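Local coordinates for designed protein 5L6HC3_1 (PDB 5IZS), which is a de novo designed helical hairpin that assembles as a homotrimer, with buried hydrogen-bond networks between subunits intended to give the pairing its specificity, at residues L4-D9 with R78-E83; Q11-E16 with R71-E76; Q29-D34 with K56-R61; S40-T43 with T47-E50. All blocks are in the same frame, centred on the assembly; numbering follows the deposited sequence.

All four contacts join the same two elements, helix 6-41 and helix 45-82, and they nest along the hairpin from its open end at contact 1 to its turn at contact 4; the centres of contacts 1 and 4 lie about 51 Å apart. Contact 1 is a surface contact near the two chain ends; contacts 2, 3 and 4 are partly buried. Apolar side chains carry contacts 1 and 4, whereas contact 2 adds a long salt bridge on its exposed flank and contact 3 sets a leucine against a serine and a glutamate. In contacts 2 and 3 the segments also contribute glutamine and asparagine to hydrogen bonds between subunits; in contact 4 S40 and E41 bond to the second subunit.

Contact 1 (L4-D9 with R78-E83); sequences LRAVAD and RYIADE
I80 reaches across to A6 near the open end of the hairpin, where the two CA atoms stand 6.3 Å apart. The bond to its CB points toward segment 4-9, and two branches leave from there. The methyl CG2, anti to the backbone N, turns toward A6 and meets it twice: CG2 of I80 is 3.6 Å from the carbonyl O of A6 and 3.7 Å from A6 CB. The other branch leaves through CG1, anti to the carbonyl carbon (chi1 -67°), and runs out extended to CD1. That end methyl of I80 lies about one helical turn further along the facing segment, 4.4 Å from D9 CB, so the two branches straddle the interval from A6 to D9. This is the open end of an antiparallel helical hairpin, and three such hairpins make the six-helix trimer. The methyl of A6 has a second neighbour in the backbone beyond I80, with A6 CB 3.8 Å from the carbonyl O of E83. On the trimer side, V7 packs on V7 of the third subunit and on L10 of the second, while A8 rests against A81 of the second subunit.

Contact 2 (Q11-E16 with R71-E76); sequences QRLNIE and RRAKEE
A backbone carbonyl gives L13 its closest touch here: L13 CD2 sits 3.4 Å from the O of A73, nearer than any apolar partner across the contact. The same methyl reaches on to the next turn, where L13 CD2 is 3.8 Å from E76 CB and the two side chains pass at a slant. Behind it, L13 CG lies 4.0 Å from A73 CB, and CD1 rests over the CA and CB of that alanine. With CG anti to its backbone N (chi1 -169°), the leucine extends across the gap, and the small alanine lets the fork settle close to the opposing backbone.

On the exposed flank the chemistry turns ionic. E16 stretches out fully extended, and its OE2 comes to the edge of the R72 guanidinium, near its plane, at 3.8 Å from NH2: a long salt bridge, with the carboxylate turned 48° from the guanidinium. R72 bends at chi3 (68°), and its NE is 3.2 Å from OE2 of E76; that oxygen lies well out of the guanidinium plane, so the pairing rests on charge alone. Elsewhere on helix 6-41, Q11 bonds N14 and S77 of the second subunit. The axes of segments 11-16 and 71-76 run antiparallel, 10.4 Å apart at closest approach. Apolar interior, charged flank and buried polar links between subunits are the marks of a designed helical-bundle oligomer.

Contact 3 (Q29-D34 with K56-R61); sequences QELNID and KEESKR
L31 spreads its two methyls over E58 and S59, one layer of the antiparallel helical hairpin that each subunit brings to the trimer. CD1 of L31 takes the inner place, 3.6 Å from S59 OG and 3.9 Å from E58 CB. CD2 goes to the carboxylate end, where it lies 3.5 Å from E58 OE1. Having CG anti to the carbonyl carbon (chi1 -72°) and an extended second torsion carries this fork toward helix 45-82. E58 is itself drawn out beyond CG, and its chain runs obliquely past the leucine: its aliphatic root meets one methyl and its carboxylate the other. The spacing is looser than that between L13 and A73, with the nearest CA pair, L31 and S59, 7.6 Å apart.

One step outward, the polar end of S59 is settled by partners other than the leucine. The hydroxyl therefore stands at the boundary between apolar packing and the intersubunit network, touched by a leucine methyl of its own chain while its hydrogen bonds go elsewhere. N32 extends that network, its ND2 bonding to Q29 OE1 of the third subunit. The same glutamine serves the serine as well: S59 OG is held both by NE2 of Q29 of the third subunit and by the carbonyl O of V55, a turn earlier in its own helix.

Contact 4 (S40-T43 with T47-E50); sequences SELT and TIRE
T47 opens 47-50 by pushing its methyl into the fork of L42. T47 CG2 is 3.5 Å from L42 CD1 and 3.8 Å from L42 CD2, with L42 CG just behind, so a single methyl sits against both arms of the leucine. The side chains cross at about a right angle. The rotation about CA-CB in T47 (OG1 at chi1 -68°) is what presents the methyl: it places CG2 anti to the backbone N, while the hydroxyl takes the position beside that N.

I48 follows and works on the root of the same leucine. Its CG1 packs 3.8 Å from L42 CB, and its CD1 runs on to the backbone, reaching 3.5 Å from the carbonyl O of L42 and 4.3 Å from the carbonyl C of T43. T47 and I48 therefore divide L42 between them, the threonine holding the branched end and the isoleucine the CB and the peptide that follows. I48 is buried, and it also packs against S40 of the third subunit.

Links to the trimer start from 40-43 as well: E41 OE2 pairs in a salt bridge with NH1 of R49 of the second subunit, and S40 OG bonds to R37 O and to E45 of the second subunit. L42 is the first residue after helix 6-41 to leave helical backbone angles (phi -104°, psi 150°), and the chain re-enters helix at 45. A leucine on the way out of one helix, clasped by the first turn of the next, closes the tight interhelical loop of an antiparallel helical hairpin.

Contact 1 (L4-D9 with R78-E83)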
loop_
_atom_site.group_PDB
_atom_site.type_symbol
_atom_site.label_atom_id
_atom_site.label_comp_id
_atom_site.label_asym_id
_atom_site.label_seq_id
_atom_site.Cartn_x
_atom_site.Cartn_y
_atom_site.Cartn_z
ATOM N N LEU C 4 3.603 -14.668 -29.378
ATOM C CA LEU C 4 4.120 -14.367 -28.048
ATOM C C LEU C 4 4.708 -12.966 -27.992
ATOM O O LEU C 4 5.873 -12.755 -28.322
ATOM C CB LEU C 4 5.163 -15.404 -27.633
ATOM C CG LEU C 4 4.581 -16.809 -27.483
ATOM C CD1 LEU C 4 5.520 -17.713 -26.699
ATOM C CD2 LEU C 4 3.225 -16.708 -26.802
ATOM N N ARG C 5 3.890 -12.016 -27.554
ATOM C CA ARG C 5 4.226 -10.601 -27.651
ATOM C C ARG C 5 5.205 -10.118 -26.592
ATOM O O ARG C 5 5.358 -10.725 -25.530
ATOM C CB ARG C 5 2.955 -9.756 -27.567
ATOM C CG ARG C 5 1.979 -9.970 -28.708
ATOM C CD ARG C 5 0.714 -9.155 -28.487
ATOM N NE ARG C 5 -0.244 -9.305 -29.579
ATOM C CZ ARG C 5 -1.458 -8.765 -29.580
ATOM N NH1 ARG C 5 -2.271 -8.948 -30.612
ATOM N NH2 ARG C 5 -1.862 -8.042 -28.544
ATOM N N ALA C 6 5.867 -9.010 -26.902
ATOM C CA ALA C 6 6.677 -8.299 -25.928
ATOM C C ALA C 6 5.758 -7.609 -24.927
ATOM O O ALA C 6 6.095 -7.458 -23.753
ATOM C CB ALA C 6 7.586 -7.289 -26.618
ATOM N N VAL C 7 4.580 -7.217 -25.400
ATOM C CA VAL C 7 3.604 -6.505 -24.582
ATOM C C VAL C 7 2.964 -7.414 -23.533
ATOM O O VAL C 7 2.740 -7.003 -22.393
ATOM C CB VAL C 7 2.505 -5.882 -25.460
ATOM C CG1 VAL C 7 1.475 -5.172 -24.607
ATOM C CG2 VAL C 7 3.121 -4.919 -26.465
ATOM N N ALA C 8 2.677 -8.655 -23.920
ATOM C CA ALA C 8 2.098 -9.630 -22.999
ATOM C C ALA C 8 3.064 -9.952 -21.862
ATOM O O ALA C 8 2.644 -10.208 -20.731
ATOM C CB ALA C 8 1.713 -10.902 -23.741
ATOM N N ASP C 9 4.358 -9.933 -22.171
ATOM C CA ASP C 9 5.393 -10.203 -21.178
ATOM C C ASP C 9 5.626 -9.000 -20.277
ATOM O O ASP C 9 5.909 -9.149 -19.090
ATOM C CB ASP C 9 6.701 -10.609 -21.854
ATOM C CG ASP C 9 6.627 -11.982 -22.484
ATOM O OD1 ASP C 9 5.775 -12.789 -22.051
ATOM O OD2 ASP C 9 7.420 -12.256 -23.409
ATOM N N ARG C 78 13.036 -2.488 -19.920
ATOM C CA ARG C 78 13.976 -1.966 -20.906
ATOM C C ARG C 78 14.487 -3.080 -21.809
ATOM O O ARG C 78 14.535 -2.938 -23.026
ATOM C CB ARG C 78 15.174 -1.300 -20.235
ATOM C CG ARG C 78 14.920 -0.024 -19.462
ATOM C CD ARG C 78 16.260 0.552 -18.994
ATOM N NE ARG C 78 17.200 -0.503 -18.604
ATOM C CZ ARG C 78 18.253 -0.885 -19.324
ATOM N NH1 ARG C 78 18.517 -0.296 -20.484
ATOM N NH2 ARG C 78 19.042 -1.859 -18.886
ATOM N N TYR C 79 14.889 -4.181 -21.185
ATOM C CA TYR C 79 15.429 -5.335 -21.894
ATOM C C TYR C 79 14.465 -5.868 -22.949
ATOM O O TYR C 79 14.872 -6.303 -24.029
ATOM C CB TYR C 79 15.770 -6.438 -20.896
ATOM C CG TYR C 79 16.059 -7.767 -21.538
ATOM C CD1 TYR C 79 17.237 -7.973 -22.240
ATOM C CD2 TYR C 79 15.158 -8.819 -21.442
ATOM C CE1 TYR C 79 17.512 -9.190 -22.835
ATOM C CE2 TYR C 79 15.425 -10.045 -22.032
ATOM C CZ TYR C 79 16.605 -10.224 -22.727
ATOM O OH TYR C 79 16.878 -11.438 -23.317
ATOM N N ILE C 80 13.182 -5.823 -22.617
ATOM C CA ILE C 80 12.124 -6.346 -23.470
ATOM C C ILE C 80 11.888 -5.438 -24.686
ATOM O O ILE C 80 11.332 -5.868 -25.689
ATOM C CB ILE C 80 10.819 -6.531 -22.643
ATOM C CG1 ILE C 80 11.017 -7.633 -21.602
ATOM C CG2 ILE C 80 9.628 -6.891 -23.516
ATOM C CD1 ILE C 80 9.880 -7.756 -20.616
ATOM N N ALA C 81 12.355 -4.196 -24.603
ATOM C CA ALA C 81 12.132 -3.201 -25.656
ATOM C C ALA C 81 12.688 -3.601 -27.027
ATOM O O ALA C 81 11.989 -3.498 -28.039
ATOM C CB ALA C 81 12.724 -1.862 -25.237
ATOM N N ASP C 82 13.942 -4.042 -27.061
ATOM C CA ASP C 82 14.577 -4.401 -28.325
ATOM C C ASP C 82 14.062 -5.767 -28.767
ATOM O O ASP C 82 13.714 -5.968 -29.912
ATOM C CB ASP C 82 16.105 -4.377 -28.181
ATOM C CG ASP C 82 16.830 -4.362 -29.520
ATOM O OD1 ASP C 82 16.260 -4.839 -30.525
ATOM O OD2 ASP C 82 17.980 -3.875 -29.565
ATOM N N GLU C 83 14.017 -6.698 -27.836
ATOM C CA GLU C 83 13.355 -7.969 -28.017
ATOM C C GLU C 83 11.947 -7.778 -28.559
ATOM O O GLU C 83 11.139 -7.122 -27.921
ATOM C CB GLU C 83 13.323 -8.680 -26.663
ATOM C CG GLU C 83 12.491 -10.026 -26.601
ATOM C CD GLU C 83 13.302 -11.240 -27.046
ATOM O OE1 GLU C 83 13.131 -11.709 -28.215
ATOM O OE2 GLU C 83 14.147 -11.628 -26.203
#

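Contact 2 (Q11-E16 with R71-E76)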
loop_
_atom_site.group_PDB
_atom_site.type_symbol
_atom_site.label_atom_id
_atom_site.label_comp_id
_atom_site.label_asym_id
_atom_site.label_seq_id
_atom_site.Cartn_x
_atom_site.Cartn_y
_atom_site.Cartn_z
ATOM N N GLN C 11 3.261 -7.042 -19.569
ATOM C CA GLN C 11 2.035 -7.031 -18.789
ATOM C C GLN C 11 2.145 -7.901 -17.536
ATOM O O GLN C 11 1.760 -7.472 -16.449
ATOM C CB GLN C 11 0.860 -7.493 -19.651
ATOM C CG GLN C 11 -0.488 -7.380 -18.965
ATOM C CD GLN C 11 -0.926 -5.942 -18.753
ATOM O OE1 GLN C 11 -0.367 -5.016 -19.340
ATOM N NE2 GLN C 11 -1.932 -5.750 -17.907
ATOM N N ARG C 12 2.674 -9.113 -17.686
ATOM C CA ARG C 12 2.824 -10.028 -16.555
ATOM C C ARG C 12 3.834 -9.475 -15.547
ATOM O O ARG C 12 3.723 -9.720 -14.346
ATOM C CB ARG C 12 3.244 -11.423 -17.034
ATOM C CG ARG C 12 3.074 -12.521 -15.986
ATOM C CD ARG C 12 3.641 -13.869 -16.443
ATOM N NE ARG C 12 2.703 -14.659 -17.238
ATOM C CZ ARG C 12 2.924 -15.047 -18.491
ATOM N NH1 ARG C 12 4.054 -14.720 -19.103
ATOM N NH2 ARG C 12 2.013 -15.766 -19.134
ATOM N N LEU C 13 4.807 -8.716 -16.049
ATOM C CA LEU C 13 5.770 -8.019 -15.203
ATOM C C LEU C 13 5.033 -7.058 -14.270
ATOM O O LEU C 13 5.342 -6.974 -13.084
ATOM C CB LEU C 13 6.797 -7.273 -16.066
ATOM C CG LEU C 13 8.056 -6.681 -15.426
ATOM C CD1 LEU C 13 8.733 -7.698 -14.526
ATOM C CD2 LEU C 13 9.019 -6.208 -16.508
ATOM N N ASN C 14 4.035 -6.361 -14.805
ATOM C CA ASN C 14 3.228 -5.434 -14.012
ATOM C C ASN C 14 2.298 -6.153 -13.033
ATOM O O ASN C 14 2.039 -5.662 -11.935
ATOM C CB ASN C 14 2.409 -4.526 -14.928
ATOM C CG ASN C 14 3.279 -3.670 -15.832
ATOM O OD1 ASN C 14 4.437 -3.388 -15.518
ATOM N ND2 ASN C 14 2.722 -3.248 -16.962
ATOM N N ILE C 15 1.797 -7.317 -13.442
ATOM C CA ILE C 15 0.969 -8.151 -12.576
ATOM C C ILE C 15 1.790 -8.668 -11.404
ATOM O O ILE C 15 1.347 -8.634 -10.254
ATOM C CB ILE C 15 0.358 -9.336 -13.348
ATOM C CG1 ILE C 15 -0.884 -8.869 -14.105
ATOM C CG2 ILE C 15 -0.015 -10.472 -12.403
ATOM C CD1 ILE C 15 -1.976 -8.328 -13.204
ATOM N N GLU C 16 2.995 -9.136 -11.710
ATOM C CA GLU C 16 3.928 -9.579 -10.689
ATOM C C GLU C 16 4.280 -8.402 -9.781
ATOM O O GLU C 16 4.487 -8.570 -8.578
ATOM C CB GLU C 16 5.184 -10.170 -11.332
ATOM C CG GLU C 16 5.974 -11.093 -10.426
ATOM C CD GLU C 16 7.273 -11.540 -11.059
ATOM O OE1 GLU C 16 7.544 -11.128 -12.206
ATOM O OE2 GLU C 16 8.025 -12.298 -10.408
ATOM N N ARG C 71 12.765 -1.412 -9.407
ATOM C CA ARG C 71 13.959 -1.195 -10.221
ATOM C C ARG C 71 14.208 -2.394 -11.131
ATOM O O ARG C 71 14.743 -2.245 -12.228
ATOM C CB ARG C 71 15.193 -0.935 -9.346
ATOM C CG ARG C 71 15.328 0.496 -8.840
ATOM C CD ARG C 71 16.606 0.682 -8.024
ATOM N NE ARG C 71 16.593 1.928 -7.260
ATOM C CZ ARG C 71 17.463 2.231 -6.301
ATOM N NH1 ARG C 71 18.426 1.378 -5.979
ATOM N NH2 ARG C 71 17.368 3.389 -5.660
ATOM N N ARG C 72 13.818 -3.583 -10.678
ATOM C CA ARG C 72 13.975 -4.776 -11.501
ATOM C C ARG C 72 12.989 -4.744 -12.652
ATOM O O ARG C 72 13.362 -4.989 -13.797
ATOM C CB ARG C 72 13.778 -6.054 -10.696
ATOM C CG ARG C 72 14.492 -7.255 -11.296
ATOM C CD ARG C 72 14.317 -8.486 -10.426
ATOM N NE ARG C 72 12.942 -8.971 -10.420
ATOM C CZ ARG C 72 12.547 -10.059 -9.768
ATOM N NH1 ARG C 72 13.426 -10.769 -9.074
ATOM N NH2 ARG C 72 11.278 -10.440 -9.812
ATOM N N ALA C 73 11.727 -4.454 -12.337
ATOM C CA ALA C 73 10.681 -4.344 -13.350
ATOM C C ALA C 73 11.038 -3.306 -14.415
ATOM O O ALA C 73 10.873 -3.556 -15.607
ATOM C CB ALA C 73 9.351 -4.005 -12.702
ATOM N N LYS C 74 11.535 -2.152 -13.974
ATOM C CA LYS C 74 11.993 -1.103 -14.881
ATOM C C LYS C 74 13.123 -1.580 -15.796
ATOM O O LYS C 74 13.091 -1.340 -17.003
ATOM C CB LYS C 74 12.452 0.124 -14.092
ATOM C CG LYS C 74 13.234 1.135 -14.921
ATOM C CD LYS C 74 13.522 2.406 -14.136
ATOM C CE LYS C 74 12.412 3.431 -14.312
ATOM N NZ LYS C 74 12.464 4.501 -13.274
ATOM N N GLU C 75 14.116 -2.254 -15.227
ATOM C CA GLU C 75 15.248 -2.727 -16.017
ATOM C C GLU C 75 14.845 -3.880 -16.932
ATOM O O GLU C 75 15.274 -3.943 -18.084
ATOM C CB GLU C 75 16.400 -3.157 -15.109
ATOM C CG GLU C 75 17.684 -3.512 -15.851
ATOM C CD GLU C 75 17.727 -4.963 -16.303
ATOM O OE1 GLU C 75 16.816 -5.735 -15.932
ATOM O OE2 GLU C 75 18.669 -5.334 -17.032
ATOM N N GLU C 76 14.043 -4.802 -16.408
ATOM C CA GLU C 76 13.568 -5.934 -17.199
ATOM C C GLU C 76 12.709 -5.440 -18.356
ATOM O O GLU C 76 12.732 -6.012 -19.447
ATOM C CB GLU C 76 12.778 -6.918 -16.335
ATOM C CG GLU C 76 13.633 -7.804 -15.440
ATOM C CD GLU C 76 12.849 -8.965 -14.855
ATOM O OE1 GLU C 76 12.301 -9.769 -15.641
ATOM O OE2 GLU C 76 12.767 -9.067 -13.613
#

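Contact 3 (Q29-D34 with K56-R61)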
loop_
_atom_site.group_PDB
_atom_site.type_symbol
_atom_site.label_atom_id
_atom_site.label_comp_id
_atom_site.label_asym_id
_atom_site.label_seq_id
_atom_site.Cartn_x
_atom_site.Cartn_y
_atom_site.Cartn_z
ATOM N N GLN C 29 0.797 -3.873 7.216
ATOM C CA GLN C 29 -0.455 -3.846 7.960
ATOM C C GLN C 29 -0.378 -4.740 9.198
ATOM O O GLN C 29 -0.877 -4.383 10.265
ATOM C CB GLN C 29 -1.616 -4.276 7.062
ATOM C CG GLN C 29 -2.976 -4.237 7.737
ATOM C CD GLN C 29 -3.424 -2.829 8.079
ATOM O OE1 GLN C 29 -2.844 -1.846 7.613
ATOM N NE2 GLN C 29 -4.464 -2.723 8.898
ATOM N N GLU C 30 0.267 -5.893 9.054
ATOM C CA GLU C 30 0.429 -6.822 10.166
ATOM C C GLU C 30 1.449 -6.321 11.179
ATOM O O GLU C 30 1.342 -6.613 12.369
ATOM C CB GLU C 30 0.830 -8.205 9.659
ATOM C CG GLU C 30 -0.357 -9.040 9.222
ATOM C CD GLU C 30 -1.412 -9.151 10.309
ATOM O OE1 GLU C 30 -1.063 -9.558 11.438
ATOM O OE2 GLU C 30 -2.584 -8.818 10.037
ATOM N N LEU C 31 2.441 -5.571 10.705
ATOM C CA LEU C 31 3.411 -4.936 11.590
ATOM C C LEU C 31 2.722 -3.888 12.458
ATOM O O LEU C 31 2.994 -3.778 13.652
ATOM C CB LEU C 31 4.543 -4.288 10.790
ATOM C CG LEU C 31 5.567 -5.204 10.120
ATOM C CD1 LEU C 31 6.632 -4.364 9.438
ATOM C CD2 LEU C 31 6.192 -6.136 11.145
ATOM N N ASN C 32 1.820 -3.127 11.843
ATOM C CA ASN C 32 1.106 -2.060 12.536
ATOM C C ASN C 32 0.157 -2.577 13.618
ATOM O O ASN C 32 0.057 -1.992 14.694
ATOM C CB ASN C 32 0.327 -1.209 11.535
ATOM C CG ASN C 32 1.234 -0.423 10.604
ATOM O OD1 ASN C 32 2.435 -0.301 10.843
ATOM N ND2 ASN C 32 0.658 0.123 9.538
ATOM N N ILE C 33 -0.531 -3.678 13.327
ATOM C CA ILE C 33 -1.466 -4.280 14.274
ATOM C C ILE C 33 -0.725 -4.902 15.458
ATOM O O ILE C 33 -1.171 -4.805 16.601
ATOM C CB ILE C 33 -2.345 -5.343 13.584
ATOM C CG1 ILE C 33 -3.193 -4.691 12.491
ATOM C CG2 ILE C 33 -3.248 -6.046 14.588
ATOM C CD1 ILE C 33 -3.740 -5.674 11.480
ATOM N N ASP C 34 0.412 -5.534 15.173
ATOM C CA ASP C 34 1.265 -6.106 16.214
ATOM C C ASP C 34 1.814 -5.022 17.142
ATOM O O ASP C 34 1.881 -5.210 18.357
ATOM C CB ASP C 34 2.425 -6.892 15.595
ATOM C CG ASP C 34 1.963 -8.141 14.858
ATOM O OD1 ASP C 34 0.885 -8.678 15.194
ATOM O OD2 ASP C 34 2.681 -8.586 13.934
ATOM N N LYS C 56 9.835 0.041 12.966
ATOM C CA LYS C 56 10.334 1.062 12.049
ATOM C C LYS C 56 11.410 0.511 11.115
ATOM O O LYS C 56 11.378 0.752 9.909
ATOM C CB LYS C 56 10.885 2.259 12.823
ATOM C CG LYS C 56 11.531 3.307 11.934
ATOM C CD LYS C 56 11.902 4.565 12.703
ATOM C CE LYS C 56 12.514 5.612 11.779
ATOM N NZ LYS C 56 12.844 6.881 12.489
ATOM N N GLU C 57 12.359 -0.227 11.682
ATOM C CA GLU C 57 13.435 -0.835 10.907
ATOM C C GLU C 57 12.890 -1.913 9.974
ATOM O O GLU C 57 13.318 -2.025 8.825
ATOM C CB GLU C 57 14.495 -1.420 11.844
ATOM C CG GLU C 57 15.447 -2.416 11.198
ATOM C CD GLU C 57 16.421 -1.771 10.231
ATOM O OE1 GLU C 57 16.592 -0.536 10.278
ATOM O OE2 GLU C 57 17.021 -2.509 9.423
ATOM N N GLU C 58 11.933 -2.692 10.471
ATOM C CA GLU C 58 11.289 -3.733 9.674
ATOM C C GLU C 58 10.469 -3.132 8.533
ATOM O O GLU C 58 10.475 -3.649 7.416
ATOM C CB GLU C 58 10.403 -4.613 10.558
ATOM C CG GLU C 58 11.159 -5.729 11.269
ATOM C CD GLU C 58 10.443 -6.239 12.511
ATOM O OE1 GLU C 58 9.284 -5.838 12.744
ATOM O OE2 GLU C 58 11.049 -7.034 13.263
ATOM N N SER C 59 9.778 -2.032 8.816
ATOM C CA SER C 59 8.982 -1.352 7.797
ATOM C C SER C 59 9.858 -0.762 6.690
ATOM O O SER C 59 9.492 -0.804 5.514
ATOM C CB SER C 59 8.123 -0.253 8.427
ATOM O OG SER C 59 7.106 -0.806 9.247
ATOM N N LYS C 60 11.011 -0.216 7.070
ATOM C CA LYS C 60 11.935 0.374 6.105
ATOM C C LYS C 60 12.484 -0.681 5.148
ATOM O O LYS C 60 12.598 -0.435 3.949
ATOM C CB LYS C 60 13.091 1.082 6.815
ATOM C CG LYS C 60 14.048 1.813 5.871
ATOM C CD LYS C 60 15.155 2.533 6.631
ATOM C CE LYS C 60 16.189 1.558 7.174
ATOM N NZ LYS C 60 16.810 2.061 8.432
ATOM N N ARG C 61 12.821 -1.854 5.682
ATOM C CA ARG C 61 13.347 -2.943 4.863
ATOM C C ARG C 61 12.325 -3.404 3.832
ATOM O O ARG C 61 12.663 -3.629 2.673
ATOM C CB ARG C 61 13.775 -4.125 5.735
ATOM C CG ARG C 61 15.281 -4.312 5.810
ATOM C CD ARG C 61 15.639 -5.645 6.442
ATOM N NE ARG C 61 15.007 -5.813 7.746
ATOM C CZ ARG C 61 15.327 -5.106 8.822
ATOM N NH1 ARG C 61 16.267 -4.173 8.747
ATOM N NH2 ARG C 61 14.702 -5.325 9.971
#

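Contact 4 (S40-T43 with T47-E50)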
loop_
_atom_site.group_PDB
_atom_site.type_symbol
_atom_site.label_atom_id
_atom_site.label_comp_id
_atom_site.label_asym_id
_atom_site.label_seq_id
_atom_site.Cartn_x
_atom_site.Cartn_y
_atom_site.Cartn_z
ATOM N N SER C 40 -0.625 -1.800 23.861
ATOM C CA SER C 40 -1.672 -1.888 24.872
ATOM C C SER C 40 -1.244 -2.807 26.015
ATOM O O SER C 40 -1.685 -2.647 27.153
ATOM C CB SER C 40 -2.976 -2.395 24.255
ATOM O OG SER C 40 -2.853 -3.751 23.854
ATOM N N GLU C 41 -0.372 -3.760 25.700
ATOM C CA GLU C 41 0.063 -4.775 26.658
ATOM C C GLU C 41 1.155 -4.271 27.604
ATOM O O GLU C 41 1.250 -4.718 28.747
ATOM C CB GLU C 41 0.566 -6.018 25.916
ATOM C CG GLU C 41 -0.507 -6.813 25.176
ATOM C CD GLU C 41 0.083 -7.817 24.193
ATOM O OE1 GLU C 41 1.267 -7.665 23.827
ATOM O OE2 GLU C 41 -0.631 -8.760 23.789
ATOM N N LEU C 42 1.973 -3.338 27.127
ATOM C CA LEU C 42 3.140 -2.883 27.878
ATOM C C LEU C 42 2.933 -1.519 28.534
ATOM O O LEU C 42 2.202 -0.676 28.019
ATOM C CB LEU C 42 4.359 -2.828 26.957
ATOM C CG LEU C 42 4.661 -4.104 26.167
ATOM C CD1 LEU C 42 5.510 -3.801 24.937
ATOM C CD2 LEU C 42 5.331 -5.143 27.054
ATOM N N THR C 43 3.592 -1.308 29.669
ATOM C CA THR C 43 3.569 -0.018 30.354
ATOM C C THR C 43 4.966 0.593 30.481
ATOM O O THR C 43 5.101 1.801 30.666
ATOM C CB THR C 43 2.944 -0.132 31.756
ATOM O OG1 THR C 43 3.484 -1.278 32.429
ATOM C CG2 THR C 43 1.429 -0.275 31.657
ATOM N N THR C 47 10.564 -0.264 26.856
ATOM C CA THR C 47 10.139 -1.451 26.134
ATOM C C THR C 47 9.314 -1.077 24.902
ATOM O O THR C 47 9.551 -1.573 23.800
ATOM C CB THR C 47 9.321 -2.370 27.055
ATOM O OG1 THR C 47 10.171 -2.908 28.077
ATOM C CG2 THR C 47 8.708 -3.498 26.273
ATOM N N ILE C 48 8.350 -0.186 25.104
ATOM C CA ILE C 48 7.480 0.296 24.037
ATOM C C ILE C 48 8.268 1.007 22.933
ATOM O O ILE C 48 8.016 0.795 21.745
ATOM C CB ILE C 48 6.401 1.243 24.604
ATOM C CG1 ILE C 48 5.416 0.457 25.470
ATOM C CG2 ILE C 48 5.654 1.956 23.490
ATOM C CD1 ILE C 48 4.471 1.330 26.255
ATOM N N ARG C 49 9.232 1.834 23.327
ATOM C CA ARG C 49 10.051 2.562 22.358
ATOM C C ARG C 49 10.930 1.616 21.535
ATOM O O ARG C 49 11.220 1.884 20.368
ATOM C CB ARG C 49 10.920 3.607 23.061
ATOM C CG ARG C 49 10.146 4.790 23.633
ATOM C CD ARG C 49 11.084 5.919 24.036
ATOM N NE ARG C 49 12.089 5.484 25.002
ATOM C CZ ARG C 49 11.982 5.641 26.317
ATOM N NH1 ARG C 49 10.910 6.230 26.829
ATOM N NH2 ARG C 49 12.947 5.214 27.121
ATOM N N GLU C 50 11.351 0.511 22.147
ATOM C CA GLU C 50 12.134 -0.506 21.450
ATOM C C GLU C 50 11.282 -1.249 20.427
ATOM O O GLU C 50 11.739 -1.549 19.324
ATOM C CB GLU C 50 12.739 -1.495 22.445
ATOM C CG GLU C 50 13.106 -2.853 21.848
ATOM C CD GLU C 50 14.206 -2.771 20.804
ATOM O OE1 GLU C 50 15.104 -1.914 20.943
ATOM O OE2 GLU C 50 14.172 -3.567 19.842
#